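Local coordinates for resiniferatoxin-binding, phosphotriesterase-related protein (Rhodobacter sphaeroides 2.4.1, PDB 3K2G), which binds two zinc ions in a TIM-barrel fold and probably acts as a phosphoric diester hydrolase, at residues 44-58 with 68-80. Numbering follows the deposited sequence.
Sequences WWNPPQEPERQYLAE and ELRQDPFVNKHNI. With DTV ((2S,3S)-1,4-dimercaptobutane-2,3-diol), chain K.
The indole of Trp45 lies between Lys77 and Pro47. Lys77 crosses one face with CE 3.5 Å from the centroid of the Trp45 six-membered ring, a CH-pi contact that NZ extends as a cation-pi interaction; CA of Pro47 covers the opposite face near the rim. At the edge, in plane, sit CB of Ala57 and the carbonyl oxygen of Val75, which accepts a bent hydrogen bond from Trp45 NE1 (2.9 Å, 145°) from above its carbonyl plane. Lysine suits this place: its extended chain lays apolar methylenes across the ring and still brings NZ to Glu58 for a long, weak salt bridge. The planar guanidinium of Arg53 offers separate N-H edges to two acids: NH2 meets the anti lone pair of Asp72 OD2 in its own plane (2.6 Å, 173°), while NH1 forms a salt bridge to Glu50 OE1 at 3.1 Å. CG of Asp72 stands anti to the backbone N (chi1 -178°), turning the carboxylate to segment 44-58, where its two oxygens can take Arg53 and Asn46 together; the neutral Asn46 amide gives ND2 to the syn side of Asp72 OD1 at 3.0 Å.

In this phosphotriesterase-family TIM barrel, the two segments form part of the excursion between strands 39-40 and 81-82, whose Trp44 end approaches the binuclear zinc site. Trp44 and Phe74 line the dithiol pocket; CB of Trp44 lies over a face of the Phe74 ring, and the Trp44 indole sets a face against ligand C2. Asn46 N donates a backbone hydrogen bond to Phe74 O at 2.6 Å.

Val75, branched and apolar, is buried between the segments, CG2 against Pro48 CD (3.8 Å) and CG1 against Leu56 CB. Leu56 CD1 and CD2 straddle CB of Glu68, whose carboxylate pairs with Lys324 of the second subunit.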
loop_
_atom_site.group_PDB
_atom_site.type_symbol
_atom_site.label_atom_id
_atom_site.label_comp_id
_atom_site.label_asym_id
_atom_site.label_seq_id
_atom_site.Cartn_x
_atom_site.Cartn_y
_atom_site.Cartn_z
ATOM N N TRP B 44 -1.181 35.353 13.859
ATOM C CA TRP B 44 -0.981 33.908 13.924
ATOM C C TRP B 44 0.227 33.535 14.779
ATOM O O TRP B 44 0.698 32.395 14.757
ATOM C CB TRP B 44 -0.834 33.328 12.513
ATOM C CG TRP B 44 -2.137 32.837 11.954
ATOM C CD1 TRP B 44 -2.784 31.679 12.285
ATOM C CD2 TRP B 44 -2.990 33.520 11.027
ATOM N NE1 TRP B 44 -3.987 31.601 11.627
ATOM C CE2 TRP B 44 -4.141 32.718 10.849
ATOM C CE3 TRP B 44 -2.898 34.735 10.335
ATOM C CZ2 TRP B 44 -5.191 33.090 10.002
ATOM C CZ3 TRP B 44 -3.948 35.108 9.491
ATOM C CH2 TRP B 44 -5.078 34.286 9.335
ATOM N N TRP B 45 0.723 34.509 15.535
ATOM C CA TRP B 45 1.857 34.286 16.417
ATOM C C TRP B 45 1.506 33.170 17.397
ATOM O O TRP B 45 0.401 33.133 17.940
ATOM C CB TRP B 45 2.196 35.576 17.172
ATOM C CG TRP B 45 3.305 35.426 18.164
ATOM C CD1 TRP B 45 4.536 34.875 17.944
ATOM C CD2 TRP B 45 3.290 35.840 19.536
ATOM N NE1 TRP B 45 5.286 34.917 19.095
ATOM C CE2 TRP B 45 4.547 35.502 20.087
ATOM C CE3 TRP B 45 2.336 36.461 20.352
ATOM C CZ2 TRP B 45 4.875 35.769 21.421
ATOM C CZ3 TRP B 45 2.662 36.727 21.680
ATOM C CH2 TRP B 45 3.923 36.377 22.201
ATOM N N ASN B 46 2.442 32.250 17.597
ATOM C CA ASN B 46 2.243 31.131 18.507
ATOM C C ASN B 46 3.159 31.325 19.709
ATOM O O ASN B 46 4.264 30.787 19.756
ATOM C CB ASN B 46 2.562 29.811 17.794
ATOM C CG ASN B 46 2.397 28.602 18.693
ATOM O OD1 ASN B 46 1.395 28.464 19.390
ATOM N ND2 ASN B 46 3.379 27.709 18.669
ATOM N N PRO B 47 2.702 32.102 20.703
ATOM C CA PRO B 47 3.493 32.368 21.907
ATOM C C PRO B 47 4.011 31.095 22.563
ATOM O O PRO B 47 3.254 30.153 22.804
ATOM C CB PRO B 47 2.514 33.130 22.799
ATOM C CG PRO B 47 1.189 32.558 22.401
ATOM C CD PRO B 47 1.306 32.535 20.895
ATOM N N PRO B 48 5.320 31.048 22.846
ATOM C CA PRO B 48 5.932 29.878 23.478
ATOM C C PRO B 48 5.527 29.784 24.942
ATOM O O PRO B 48 5.941 30.606 25.760
ATOM C CB PRO B 48 7.423 30.140 23.307
ATOM C CG PRO B 48 7.498 31.634 23.427
ATOM C CD PRO B 48 6.333 32.084 22.570
ATOM N N GLN B 49 4.711 28.790 25.274
ATOM C CA GLN B 49 4.273 28.622 26.649
ATOM C C GLN B 49 5.466 28.295 27.543
ATOM O O GLN B 49 5.583 28.827 28.649
ATOM C CB GLN B 49 3.203 27.529 26.745
ATOM C CG GLN B 49 3.551 26.226 26.050
ATOM C CD GLN B 49 2.433 25.204 26.164
ATOM O OE1 GLN B 49 2.109 24.740 27.259
ATOM N NE2 GLN B 49 1.830 24.855 25.029
ATOM N N GLU B 50 6.354 27.428 27.062
ATOM C CA GLU B 50 7.540 27.074 27.834
ATOM C C GLU B 50 8.413 28.324 27.873
ATOM O O GLU B 50 8.907 28.773 26.841
ATOM C CB GLU B 50 8.321 25.934 27.168
ATOM C CG GLU B 50 7.493 24.985 26.311
ATOM C CD GLU B 50 7.237 25.533 24.916
ATOM O OE1 GLU B 50 7.782 26.609 24.588
ATOM O OE2 GLU B 50 6.496 24.884 24.146
ATOM N N PRO B 51 8.607 28.905 29.066
ATOM C CA PRO B 51 9.422 30.112 29.235
ATOM C C PRO B 51 10.828 29.968 28.661
ATOM O O PRO B 51 11.460 30.956 28.295
ATOM C CB PRO B 51 9.437 30.308 30.751
ATOM C CG PRO B 51 8.122 29.720 31.178
ATOM C CD PRO B 51 8.073 28.454 30.362
ATOM N N GLU B 52 11.310 28.732 28.582
ATOM C CA GLU B 52 12.644 28.466 28.055
ATOM C C GLU B 52 12.746 28.844 26.574
ATOM O O GLU B 52 13.822 29.189 26.084
ATOM C CB GLU B 52 12.996 26.987 28.244
ATOM C CG GLU B 52 13.057 26.192 26.951
ATOM C CD GLU B 52 13.230 24.706 27.179
ATOM O OE1 GLU B 52 13.193 24.273 28.351
ATOM O OE2 GLU B 52 13.394 23.972 26.182
ATOM N N ARG B 53 11.623 28.773 25.867
ATOM C CA ARG B 53 11.587 29.112 24.447
ATOM C C ARG B 53 11.160 30.560 24.229
ATOM O O ARG B 53 10.863 30.962 23.106
ATOM C CB ARG B 53 10.631 28.181 23.699
ATOM C CG ARG B 53 11.089 26.731 23.626
ATOM C CD ARG B 53 10.114 25.904 22.807
ATOM N NE ARG B 53 10.017 26.384 21.432
ATOM C CZ ARG B 53 8.870 26.649 20.813
ATOM N NH1 ARG B 53 7.715 26.483 21.448
ATOM N NH2 ARG B 53 8.879 27.069 19.556
ATOM N N GLN B 54 11.138 31.337 25.307
ATOM C CA GLN B 54 10.745 32.743 25.245
ATOM C C GLN B 54 11.655 33.537 24.309
ATOM O O GLN B 54 11.203 34.420 23.579
ATOM C CB GLN B 54 10.811 33.366 26.644
ATOM C CG GLN B 54 9.813 34.480 26.889
ATOM C CD GLN B 54 8.406 33.951 27.083
ATOM O OE1 GLN B 54 7.859 33.275 26.209
ATOM N NE2 GLN B 54 7.812 34.252 28.236
ATOM N N TYR B 55 12.944 33.220 24.335
ATOM C CA TYR B 55 13.912 33.921 23.506
ATOM C C TYR B 55 13.592 33.833 22.009
ATOM O O TYR B 55 13.859 34.768 21.255
ATOM C CB TYR B 55 15.321 33.383 23.784
ATOM C CG TYR B 55 15.596 32.001 23.231
ATOM C CD1 TYR B 55 16.420 31.830 22.120
ATOM C CD2 TYR B 55 15.026 30.866 23.808
ATOM C CE1 TYR B 55 16.672 30.567 21.595
ATOM C CE2 TYR B 55 15.271 29.592 23.287
ATOM C CZ TYR B 55 16.094 29.452 22.180
ATOM O OH TYR B 55 16.335 28.199 21.650
ATOM N N LEU B 56 13.009 32.717 21.586
ATOM C CA LEU B 56 12.668 32.516 20.178
ATOM C C LEU B 56 11.524 33.410 19.713
ATOM O O LEU B 56 11.403 33.725 18.526
ATOM C CB LEU B 56 12.301 31.051 19.940
ATOM C CG LEU B 56 13.447 30.064 20.134
ATOM C CD1 LEU B 56 12.912 28.645 20.140
ATOM C CD2 LEU B 56 14.474 30.257 19.022
ATOM N N ALA B 57 10.685 33.824 20.655
ATOM C CA ALA B 57 9.548 34.671 20.330
ATOM C C ALA B 57 9.945 36.113 20.038
ATOM O O ALA B 57 9.406 36.746 19.130
ATOM C CB ALA B 57 8.539 34.634 21.466
ATOM N N GLU B 58 10.909 36.630 20.789
ATOM C CA GLU B 58 11.318 38.015 20.610
ATOM C C GLU B 58 12.548 38.234 19.729
ATOM O O GLU B 58 12.701 39.294 19.122
ATOM C CB GLU B 58 11.546 38.652 21.986
ATOM C CG GLU B 58 11.033 40.082 22.100
ATOM C CD GLU B 58 9.534 40.181 21.881
ATOM O OE1 GLU B 58 8.779 39.551 22.651
ATOM O OE2 GLU B 58 9.113 40.887 20.940
ATOM N N GLU B 68 15.473 25.632 15.351
ATOM C CA GLU B 68 14.343 25.793 16.260
ATOM C C GLU B 68 13.137 26.400 15.537
ATOM O O GLU B 68 12.005 25.960 15.740
ATOM C CB GLU B 68 14.724 26.676 17.459
ATOM C CG GLU B 68 15.567 25.993 18.541
ATOM C CD GLU B 68 14.899 24.760 19.132
ATOM O OE1 GLU B 68 13.700 24.824 19.472
ATOM O OE2 GLU B 68 15.578 23.725 19.264
ATOM N N LEU B 69 13.378 27.403 14.693
ATOM C CA LEU B 69 12.291 28.048 13.958
ATOM C C LEU B 69 11.565 27.075 13.040
ATOM O O LEU B 69 10.335 27.109 12.946
ATOM C CB LEU B 69 12.810 29.233 13.137
ATOM C CG LEU B 69 13.306 30.430 13.945
ATOM C CD1 LEU B 69 13.742 31.530 12.991
ATOM C CD2 LEU B 69 12.199 30.927 14.866
ATOM N N ARG B 70 12.318 26.204 12.371
ATOM C CA ARG B 70 11.709 25.227 11.474
ATOM C C ARG B 70 10.736 24.282 12.199
ATOM O O ARG B 70 9.865 23.679 11.568
ATOM C CB ARG B 70 12.792 24.405 10.752
ATOM C CG ARG B 70 13.624 25.203 9.738
ATOM C CD ARG B 70 14.483 24.285 8.871
ATOM N NE ARG B 70 15.565 23.626 9.604
ATOM C CZ ARG B 70 16.786 24.133 9.771
ATOM N NH1 ARG B 70 17.098 25.315 9.256
ATOM N NH2 ARG B 70 17.703 23.451 10.448
ATOM N N GLN B 71 10.875 24.149 13.516
ATOM C CA GLN B 71 9.985 23.263 14.272
ATOM C C GLN B 71 8.751 24.000 14.804
ATOM O O GLN B 71 7.850 23.382 15.367
ATOM C CB GLN B 71 10.720 22.624 15.461
ATOM C CG GLN B 71 12.116 22.095 15.164
ATOM C CD GLN B 71 12.173 21.235 13.921
ATOM O OE1 GLN B 71 11.373 20.320 13.748
ATOM N NE2 GLN B 71 13.133 21.520 13.053
ATOM N N ASP B 72 8.725 25.317 14.626
ATOM C CA ASP B 72 7.618 26.153 15.095
ATOM C C ASP B 72 7.801 27.576 14.537
ATOM O O ASP B 72 8.144 28.511 15.266
ATOM C CB ASP B 72 7.604 26.145 16.637
ATOM C CG ASP B 72 6.458 26.957 17.230
ATOM O OD1 ASP B 72 5.422 27.129 16.556
ATOM O OD2 ASP B 72 6.594 27.408 18.386
ATOM N N PRO B 73 7.573 27.746 13.220
ATOM C CA PRO B 73 7.702 29.021 12.498
ATOM C C PRO B 73 6.961 30.195 13.128
ATOM O O PRO B 73 7.466 31.316 13.147
ATOM C CB PRO B 73 7.148 28.693 11.111
ATOM C CG PRO B 73 7.489 27.257 10.943
ATOM C CD PRO B 73 7.136 26.681 12.301
ATOM N N PHE B 74 5.768 29.935 13.639
ATOM C CA PHE B 74 4.957 30.991 14.231
ATOM C C PHE B 74 5.354 31.439 15.626
ATOM O O PHE B 74 4.652 32.241 16.239
ATOM C CB PHE B 74 3.488 30.577 14.234
ATOM C CG PHE B 74 2.901 30.434 12.862
ATOM C CD1 PHE B 74 3.108 31.416 11.898
ATOM C CD2 PHE B 74 2.106 29.342 12.547
ATOM C CE1 PHE B 74 2.532 31.308 10.635
ATOM C CE2 PHE B 74 1.525 29.225 11.288
ATOM C CZ PHE B 74 1.736 30.211 10.332
ATOM N N VAL B 75 6.472 30.932 16.132
ATOM C CA VAL B 75 6.928 31.321 17.461
ATOM C C VAL B 75 7.648 32.666 17.407
ATOM O O VAL B 75 7.662 33.406 18.390
ATOM C CB VAL B 75 7.916 30.288 18.056
ATOM C CG1 VAL B 75 9.255 30.378 17.350
ATOM C CG2 VAL B 75 8.095 30.534 19.543
ATOM N N ASN B 76 8.226 32.975 16.246
ATOM C CA ASN B 76 9.005 34.200 16.041
ATOM C C ASN B 76 8.205 35.369 15.469
ATOM O O ASN B 76 7.685 35.292 14.357
ATOM C CB ASN B 76 10.186 33.894 15.108
ATOM C CG ASN B 76 11.300 34.920 15.208
ATOM O OD1 ASN B 76 12.093 34.901 16.153
ATOM N ND2 ASN B 76 11.364 35.822 14.238
ATOM N N LYS B 77 8.129 36.464 16.226
ATOM C CA LYS B 77 7.397 37.651 15.788
ATOM C C LYS B 77 8.006 38.302 14.547
ATOM O O LYS B 77 7.287 38.788 13.677
ATOM C CB LYS B 77 7.335 38.688 16.919
ATOM C CG LYS B 77 6.466 38.286 18.096
ATOM C CD LYS B 77 6.458 39.371 19.166
ATOM C CE LYS B 77 5.579 38.981 20.343
ATOM N NZ LYS B 77 5.560 40.040 21.392
ATOM N N HIS B 78 9.331 38.312 14.473
ATOM C CA HIS B 78 10.042 38.918 13.348
ATOM C C HIS B 78 9.810 38.167 12.038
ATOM O O HIS B 78 9.885 38.745 10.952
ATOM C CB HIS B 78 11.543 38.953 13.659
ATOM C CG HIS B 78 12.388 39.475 12.538
ATOM N ND1 HIS B 78 12.205 40.725 11.985
ATOM C CD2 HIS B 78 13.442 38.929 11.888
ATOM C CE1 HIS B 78 13.111 40.927 11.045
ATOM N NE2 HIS B 78 13.875 39.852 10.966
ATOM N N ASN B 79 9.515 36.879 12.157
ATOM C CA ASN B 79 9.303 35.998 11.011
ATOM C C ASN B 79 7.950 36.141 10.314
ATOM O O ASN B 79 7.865 36.080 9.089
ATOM C CB ASN B 79 9.484 34.549 11.478
ATOM C CG ASN B 79 9.372 33.539 10.351
ATOM O OD1 ASN B 79 10.036 33.654 9.325
ATOM N ND2 ASN B 79 8.539 32.525 10.551
ATOM N N ILE B 80 6.901 36.344 11.102
ATOM C CA ILE B 80 5.546 36.422 10.576
ATOM C C ILE B 80 5.070 37.729 9.944
ATOM O O ILE B 80 4.000 38.240 10.273
ATOM C CB ILE B 80 4.536 35.979 11.662
ATOM C CG1 ILE B 80 4.652 36.880 12.891
ATOM C CG2 ILE B 80 4.812 34.530 12.056
ATOM C CD1 ILE B 80 3.747 36.462 14.038
HETATM S S1 DTV K . -3.151 28.971 8.378
HETATM C C1 DTV K . -2.962 30.530 7.382
HETATM C C2 DTV K . -1.766 31.383 7.805
HETATM O O2 DTV K . -0.588 30.612 7.622
HETATM C C3 DTV K . -1.681 32.659 6.948
HETATM O O3 DTV K . -1.493 32.307 5.599
HETATM C C4 DTV K . -0.521 33.565 7.364
HETATM S S4 DTV K . -0.931 35.323 7.207
HETATM O O HOH W 1 5.519 28.394 20.701
HETATM O O HOH W 2 11.431 25.542 18.464
#